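Local coordinates for Two-component system response regulator/GGDEF domain protein (Aeromonas salmonicida, PDB 3LUF), which probably makes cyclic di-GMP from two GTP through its GGDEF domain, under the control of the two receiver domains that form the chain studied here, at the interface of chains A and B. Numbering follows the deposited sequence. Chains: chain A/B, Two-component system response regulator/GGDEF domain protein.

All contacts belong to one interface, two-fold symmetric but only approximately in detail. Contacts 2 and 3, C-alpha centres about 6 Å apart, share A:Asp224, A:Arg238 and B:Arg238 and hold both halves of the Asp224-Arg238 pairing: end-on at A:Asp224, skewed at B:Asp224. Contact 2 sets strand 224-227 and helix 232-247 of chain A against helix 232-248 of chain B; contact 3 adds strand 224-228 of chain B. Contact 1, its C-alpha centre about 13 Å from contact 3's and 18 Å from contact 2's, joins helix 213-219 of chain B to chain A's first receiver domain. The deposited dimer, perhaps not biological, is held centrally and further out.

Contact 1: the interface of chains A and B. Residues chain A 99-100, 111, 233; chain B 218-219.
The end of helix 213-219 in chain B meets strand 99-102, helix 106-122 and the start of helix 232-247 in chain A. B:Lys219 carries the contact, with 88 Å² of its surface hidden. Its chain bends at chi2 (-72°) and again at chi4, which carries the methylenes between two tyrosines and brings the side-chain amine NZ to strand 99-102. On one side B:Lys219 CD lies over the centre of the A:Tyr111 ring, 4.0 Å above its plane; on the other, B:Lys219 CE sits nearer the rim of the second ring, 4.0 Å from A:Tyr100 CZ. At the tip, B:Lys219 NZ donates to the backbone carbonyl A:Tyr100 O at 3.0 Å, nearly along the C=O axis (169°). B:Lys219 NZ also forms a salt bridge with A:Asp99 OD1 at 2.9 Å, its hydrogen bonds to the carboxylate being weak. The aspartate and lysine side chains approach from opposite directions. A:Glu233 OE2 stays 5.3 Å from B:Lys219 NZ, so its influence would be electrostatic at most. Beside the lysine, B:Leu218 CD1 touches the backbone A:Glu233 O at 3.4 Å. The site ties the second receiver domain of one chain to the first of the other, and may help fix how the receiver domains are set within the dimer.

Contact 2: the interface of chains A and B. Residues chain A 223-225, 238, 241-242; chain B 237-238, 241.
A:Asp224 and B:Arg238 meet end-on at the tight centre of the contact. B:Arg238 NH1 gives a nearly straight bond (176° at H) to A:Asp224 OD1 at 2.7 Å, and B:Arg238 NH2 reaches A:Asp224 OD2 at 2.9 Å. Both oxygens use their syn lone pairs, and the two flat groups are nearly coplanar. Second-shell bonds fix the carboxylate: A:Phe225 N holds OD1, and A:Asn242 ND2 reaches the anti lone pair of A:Asp224 OD2 at 3.0 Å. The guanidinium groups stack in parallel, 4° apart, with A:Arg238 NE 3.4 Å from B:Arg238 CZ; the nearby carboxylate would offset their like charges. B:Cys237 SG abuts the ring edge of A:Phe225, 3.8 Å from A:Phe225 CD1. The histidines are also tightly packed. B:His241 NE2 donates in its ring plane to backbone A:Asn223 O at 2.8 Å. The two His241 rings meet edge to face; A:His241 NE2 is 2.9 Å from B:His241 ND1 but steeply out of that ring's plane, at best a strained hydrogen bond. A:His241 has CG anti to its backbone N (chi1 165°), unlike its twin, so the symmetry breaks locally. The loose edge is A:Asn242, with 4 Å² hidden by chain B and its OD1 4.2 Å from B:His241 CE1. The site joins strand 224-227 and helix 232-247, the last strand and helix of the second receiver domain, to the partner's matching helix.

Contact 3: the interface of chains A and B. Residues chain A 224, 226, 237-238; chain B 223-225, 238.
Carboxylate oxygen B:Asp224 OD1 is gripped by A:Arg238 NH2 from across the contact, at 3.0 Å, and by B:Phe225 N within its own chain, at 2.8 Å. Both donors come from the same face of the carboxylate plane, the arginine on the syn side and the amide on the anti side. B:Asp224 OD2 takes B:Arg238 NE of its own chain at 2.7 Å, well out of the carboxylate plane, so one aspartate engages both arginines. Compared with the end-on grip on A:Asp224, this pairing is skewed: the A:Arg238 guanidinium is turned 68° from the B:Asp224 carboxylate. The same guanidinium lies 15° from the plane of the B:Phe225 ring, with A:Arg238 NH2 over its face, offset toward the rim and 3.5 Å from the centroid, in a cation-pi contact. The path there is set by chi1 of A:Arg238 (-158°), with CG beside the carbonyl carbon, and by bends at chi2 and chi3. Water 1 bridges A:Arg238 NH2 and backbone B:Phe225 O, 2.8 Å from each, and thus ties the guanidinium to the strand as well. A:Cys237 SG flanks the carboxylate, 3.6 Å from B:Asp224 OD1. Together these groups join strand 224-228 of chain B to helix 232-247 of chain A and so bring the second receiver domains together in this dimer.

Contact 1: the interface of chains A and B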
loop_
_atom_site.group_PDB
_atom_site.type_symbol
_atom_site.label_atom_id
_atom_site.label_comp_id
_atom_site.label_asym_id
_atom_site.label_seq_id
_atom_site.Cartn_x
_atom_site.Cartn_y
_atom_site.Cartn_z
ATOM N N ASP A 99 -19.319 -6.951 -0.153
ATOM C CA ASP A 99 -18.234 -7.506 0.631
ATOM C C ASP A 99 -18.821 -8.221 1.830
ATOM O O ASP A 99 -20.032 -8.109 2.104
ATOM C CB ASP A 99 -17.278 -6.376 1.087
ATOM C CG ASP A 99 -15.865 -6.863 1.362
ATOM O OD1 ASP A 99 -15.544 -8.073 1.208
ATOM O OD2 ASP A 99 -15.046 -6.006 1.744
ATOM N N TYR A 100 -17.970 -8.979 2.517
ATOM C CA TYR A 100 -18.341 -9.596 3.786
ATOM C C TYR A 100 -17.362 -9.147 4.875
ATOM O O TYR A 100 -16.223 -8.759 4.583
ATOM C CB TYR A 100 -18.435 -11.116 3.676
ATOM C CG TYR A 100 -17.117 -11.787 3.389
ATOM C CD1 TYR A 100 -16.324 -12.250 4.429
ATOM C CD2 TYR A 100 -16.639 -11.888 2.080
ATOM C CE1 TYR A 100 -15.120 -12.858 4.179
ATOM C CE2 TYR A 100 -15.426 -12.495 1.819
ATOM C CZ TYR A 100 -14.677 -12.980 2.882
ATOM O OH TYR A 100 -13.462 -13.576 2.645
ATOM N N TYR A 111 -12.995 -4.416 10.709
ATOM C CA TYR A 111 -12.925 -4.286 9.238
ATOM C C TYR A 111 -14.121 -3.466 8.696
ATOM O O TYR A 111 -13.944 -2.588 7.842
ATOM C CB TYR A 111 -12.874 -5.674 8.552
ATOM C CG TYR A 111 -12.487 -5.614 7.083
ATOM C CD1 TYR A 111 -11.161 -5.744 6.691
ATOM C CD2 TYR A 111 -13.444 -5.421 6.088
ATOM C CE1 TYR A 111 -10.796 -5.686 5.328
ATOM C CE2 TYR A 111 -13.086 -5.347 4.752
ATOM C CZ TYR A 111 -11.774 -5.479 4.382
ATOM O OH TYR A 111 -11.423 -5.420 3.053
ATOM N N GLU A 233 -10.279 -7.878 -2.654
ATOM C CA GLU A 233 -9.812 -7.479 -1.317
ATOM C C GLU A 233 -8.479 -6.718 -1.403
ATOM O O GLU A 233 -8.221 -5.774 -0.639
ATOM C CB GLU A 233 -9.662 -8.697 -0.397
ATOM C CG GLU A 233 -11.008 -9.422 -0.025
ATOM C CD GLU A 233 -11.538 -10.368 -1.100
ATOM O OE1 GLU A 233 -10.926 -10.494 -2.195
ATOM O OE2 GLU A 233 -12.606 -10.993 -0.844
ATOM N N LEU B 218 -6.268 -9.715 5.450
ATOM C CA LEU B 218 -6.935 -8.415 5.535
ATOM C C LEU B 218 -8.188 -8.433 6.430
ATOM O O LEU B 218 -8.381 -7.526 7.284
ATOM C CB LEU B 218 -7.225 -7.879 4.116
ATOM C CG LEU B 218 -5.964 -7.473 3.338
ATOM C CD1 LEU B 218 -6.331 -7.208 1.837
ATOM C CD2 LEU B 218 -5.344 -6.225 3.971
ATOM N N LYS B 219 -9.023 -9.461 6.253
ATOM C CA LYS B 219 -10.240 -9.610 7.047
ATOM C C LYS B 219 -9.940 -9.844 8.518
ATOM O O LYS B 219 -10.754 -9.494 9.389
ATOM C CB LYS B 219 -11.123 -10.757 6.511
ATOM C CG LYS B 219 -11.656 -10.529 5.101
ATOM C CD LYS B 219 -12.740 -9.479 5.040
ATOM C CE LYS B 219 -13.226 -9.345 3.606
ATOM N NZ LYS B 219 -13.628 -7.960 3.337
#

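Contact 2: the interface of chains A and B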
loop_
_atom_site.group_PDB
_atom_site.type_symbol
_atom_site.label_atom_id
_atom_site.label_comp_id
_atom_site.label_asym_id
_atom_site.label_seq_id
_atom_site.Cartn_x
_atom_site.Cartn_y
_atom_site.Cartn_z
ATOM N N ASN A 223 2.462 6.508 -7.189
ATOM C CA ASN A 223 2.298 6.414 -5.735
ATOM C C ASN A 223 2.480 5.011 -5.239
ATOM O O ASN A 223 2.980 4.821 -4.110
ATOM C CB ASN A 223 0.916 6.879 -5.318
ATOM C CG ASN A 223 0.669 8.320 -5.642
ATOM O OD1 ASN A 223 0.575 8.717 -6.806
ATOM N ND2 ASN A 223 0.544 9.132 -4.599
ATOM N N ASP A 224 2.101 4.020 -6.050
ATOM C CA ASP A 224 2.060 2.651 -5.558
ATOM C C ASP A 224 1.949 1.682 -6.726
ATOM O O ASP A 224 1.820 2.097 -7.896
ATOM C CB ASP A 224 0.833 2.492 -4.653
ATOM C CG ASP A 224 1.054 1.468 -3.522
ATOM O OD1 ASP A 224 1.976 0.637 -3.627
ATOM O OD2 ASP A 224 0.301 1.551 -2.518
ATOM N N PHE A 225 2.044 0.395 -6.413
ATOM C CA PHE A 225 1.895 -0.645 -7.424
ATOM C C PHE A 225 0.812 -1.636 -6.977
ATOM O O PHE A 225 0.543 -1.803 -5.790
ATOM C CB PHE A 225 3.225 -1.392 -7.627
ATOM C CG PHE A 225 3.583 -2.289 -6.451
ATOM C CD1 PHE A 225 4.216 -1.766 -5.332
ATOM C CD2 PHE A 225 3.256 -3.645 -6.461
ATOM C CE1 PHE A 225 4.513 -2.603 -4.219
ATOM C CE2 PHE A 225 3.538 -4.467 -5.370
ATOM C CZ PHE A 225 4.175 -3.936 -4.248
ATOM N N ARG A 238 -5.427 -1.554 -1.529
ATOM C CA ARG A 238 -4.480 -0.680 -2.201
ATOM C C ARG A 238 -5.121 0.647 -2.609
ATOM O O ARG A 238 -4.538 1.723 -2.442
ATOM C CB ARG A 238 -3.892 -1.433 -3.415
ATOM C CG ARG A 238 -2.555 -0.945 -3.925
ATOM C CD ARG A 238 -1.448 -0.850 -2.876
ATOM N NE ARG A 238 -1.257 -1.994 -1.980
ATOM C CZ ARG A 238 -0.701 -3.159 -2.316
ATOM N NH1 ARG A 238 -0.255 -3.392 -3.555
ATOM N NH2 ARG A 238 -0.574 -4.101 -1.392
ATOM N N HIS A 241 -5.883 2.758 0.633
ATOM C CA HIS A 241 -4.730 3.344 1.272
ATOM C C HIS A 241 -4.301 4.599 0.508
ATOM O O HIS A 241 -3.967 5.622 1.103
ATOM C CB HIS A 241 -3.543 2.368 1.380
ATOM C CG HIS A 241 -2.263 3.070 1.711
ATOM N ND1 HIS A 241 -1.926 3.430 3.001
ATOM C CD2 HIS A 241 -1.287 3.571 0.916
ATOM C CE1 HIS A 241 -0.762 4.061 2.988
ATOM N NE2 HIS A 241 -0.372 4.190 1.734
ATOM N N ASN A 242 -4.307 4.518 -0.817
ATOM C CA ASN A 242 -3.928 5.663 -1.637
ATOM C C ASN A 242 -4.882 6.847 -1.607
ATOM O O ASN A 242 -4.441 8.011 -1.572
ATOM C CB ASN A 242 -3.559 5.177 -3.063
ATOM C CG ASN A 242 -2.214 4.534 -3.078
ATOM O OD1 ASN A 242 -1.190 5.238 -3.100
ATOM N ND2 ASN A 242 -2.170 3.186 -2.985
ATOM N N CYS B 237 8.520 -0.409 -0.942
ATOM C CA CYS B 237 7.334 0.428 -1.147
ATOM C C CYS B 237 6.269 0.103 -0.097
ATOM O O CYS B 237 5.702 1.007 0.510
ATOM C CB CYS B 237 6.759 0.170 -2.547
ATOM S SG CYS B 237 5.264 1.015 -2.920
ATOM N N ARG B 238 6.010 -1.184 0.112
ATOM C CA ARG B 238 4.955 -1.557 1.081
ATOM C C ARG B 238 5.304 -1.137 2.518
ATOM O O ARG B 238 4.434 -0.656 3.283
ATOM C CB ARG B 238 4.749 -3.071 1.066
ATOM C CG ARG B 238 4.165 -3.577 -0.224
ATOM C CD ARG B 238 2.617 -3.620 -0.184
ATOM N NE ARG B 238 1.976 -2.344 0.117
ATOM C CZ ARG B 238 1.825 -1.337 -0.746
ATOM N NH1 ARG B 238 2.323 -1.434 -1.979
ATOM N NH2 ARG B 238 1.212 -0.218 -0.363
ATOM N N HIS B 241 5.016 2.642 2.894
ATOM C CA HIS B 241 3.612 3.059 2.978
ATOM C C HIS B 241 3.003 2.776 4.357
ATOM O O HIS B 241 2.251 3.615 4.881
ATOM C CB HIS B 241 2.743 2.397 1.901
ATOM C CG HIS B 241 2.784 3.070 0.562
ATOM N ND1 HIS B 241 2.215 4.302 0.337
ATOM C CD2 HIS B 241 3.269 2.654 -0.634
ATOM C CE1 HIS B 241 2.368 4.630 -0.941
ATOM N NE2 HIS B 241 3.021 3.652 -1.544
#

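Contact 3: the interface of chains A and B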
loop_
_atom_site.group_PDB
_atom_site.type_symbol
_atom_site.label_atom_id
_atom_site.label_comp_id
_atom_site.label_asym_id
_atom_site.label_seq_id
_atom_site.Cartn_x
_atom_site.Cartn_y
_atom_site.Cartn_z
ATOM N N ASP A 224 2.101 4.020 -6.050
ATOM C CA ASP A 224 2.060 2.651 -5.558
ATOM C C ASP A 224 1.949 1.682 -6.726
ATOM O O ASP A 224 1.820 2.097 -7.896
ATOM C CB ASP A 224 0.833 2.492 -4.653
ATOM C CG ASP A 224 1.054 1.468 -3.522
ATOM O OD1 ASP A 224 1.976 0.637 -3.627
ATOM O OD2 ASP A 224 0.301 1.551 -2.518
ATOM N N LEU A 226 0.268 -2.371 -7.935
ATOM C CA LEU A 226 -0.665 -3.466 -7.641
ATOM C C LEU A 226 -0.409 -4.521 -8.699
ATOM O O LEU A 226 -0.548 -4.256 -9.911
ATOM C CB LEU A 226 -2.120 -2.975 -7.687
ATOM C CG LEU A 226 -3.174 -4.080 -7.468
ATOM C CD1 LEU A 226 -3.050 -4.604 -6.064
ATOM C CD2 LEU A 226 -4.593 -3.505 -7.695
ATOM N N CYS A 237 -7.772 -2.775 -0.604
ATOM C CA CYS A 237 -6.717 -2.385 0.329
ATOM C C CYS A 237 -5.864 -1.287 -0.303
ATOM O O CYS A 237 -5.641 -0.212 0.283
ATOM C CB CYS A 237 -5.849 -3.595 0.651
ATOM S SG CYS A 237 -4.481 -3.256 1.669
ATOM N N ARG A 238 -5.427 -1.554 -1.529
ATOM C CA ARG A 238 -4.480 -0.680 -2.201
ATOM C C ARG A 238 -5.121 0.647 -2.609
ATOM O O ARG A 238 -4.538 1.723 -2.442
ATOM C CB ARG A 238 -3.892 -1.433 -3.415
ATOM C CG ARG A 238 -2.555 -0.945 -3.925
ATOM C CD ARG A 238 -1.448 -0.850 -2.876
ATOM N NE ARG A 238 -1.257 -1.994 -1.980
ATOM C CZ ARG A 238 -0.701 -3.159 -2.316
ATOM N NH1 ARG A 238 -0.255 -3.392 -3.555
ATOM N NH2 ARG A 238 -0.574 -4.101 -1.392
ATOM N N ASN B 223 -2.819 -4.849 8.167
ATOM C CA ASN B 223 -2.881 -3.542 7.471
ATOM C C ASN B 223 -2.741 -3.680 5.971
ATOM O O ASN B 223 -3.279 -2.864 5.221
ATOM C CB ASN B 223 -1.748 -2.610 7.948
ATOM C CG ASN B 223 -1.763 -2.352 9.451
ATOM O OD1 ASN B 223 -1.680 -3.276 10.284
ATOM N ND2 ASN B 223 -1.842 -1.072 9.803
ATOM N N ASP B 224 -2.005 -4.688 5.535
ATOM C CA ASP B 224 -1.580 -4.781 4.142
ATOM C C ASP B 224 -1.184 -6.205 3.815
ATOM O O ASP B 224 -1.106 -7.084 4.704
ATOM C CB ASP B 224 -0.355 -3.851 3.949
ATOM C CG ASP B 224 -0.247 -3.290 2.535
ATOM O OD1 ASP B 224 -0.915 -3.798 1.594
ATOM O OD2 ASP B 224 0.563 -2.349 2.366
ATOM N N PHE B 225 -0.927 -6.435 2.534
ATOM C CA PHE B 225 -0.507 -7.759 2.053
ATOM C C PHE B 225 0.667 -7.608 1.109
ATOM O O PHE B 225 0.859 -6.543 0.510
ATOM C CB PHE B 225 -1.664 -8.439 1.304
ATOM C CG PHE B 225 -1.975 -7.796 -0.027
ATOM C CD1 PHE B 225 -1.451 -8.331 -1.196
ATOM C CD2 PHE B 225 -2.744 -6.644 -0.096
ATOM C CE1 PHE B 225 -1.715 -7.735 -2.425
ATOM C CE2 PHE B 225 -3.002 -6.017 -1.337
ATOM C CZ PHE B 225 -2.477 -6.598 -2.498
ATOM N N ARG B 238 6.010 -1.184 0.112
ATOM C CA ARG B 238 4.955 -1.557 1.081
ATOM C C ARG B 238 5.304 -1.137 2.518
ATOM O O ARG B 238 4.434 -0.656 3.283
ATOM C CB ARG B 238 4.749 -3.071 1.066
ATOM C CG ARG B 238 4.165 -3.577 -0.224
ATOM C CD ARG B 238 2.617 -3.620 -0.184
ATOM N NE ARG B 238 1.976 -2.344 0.117
ATOM C CZ ARG B 238 1.825 -1.337 -0.746
ATOM N NH1 ARG B 238 2.323 -1.434 -1.979
ATOM N NH2 ARG B 238 1.212 -0.218 -0.363
HETATM O O HOH W 1 1.396 -5.979 -2.229
#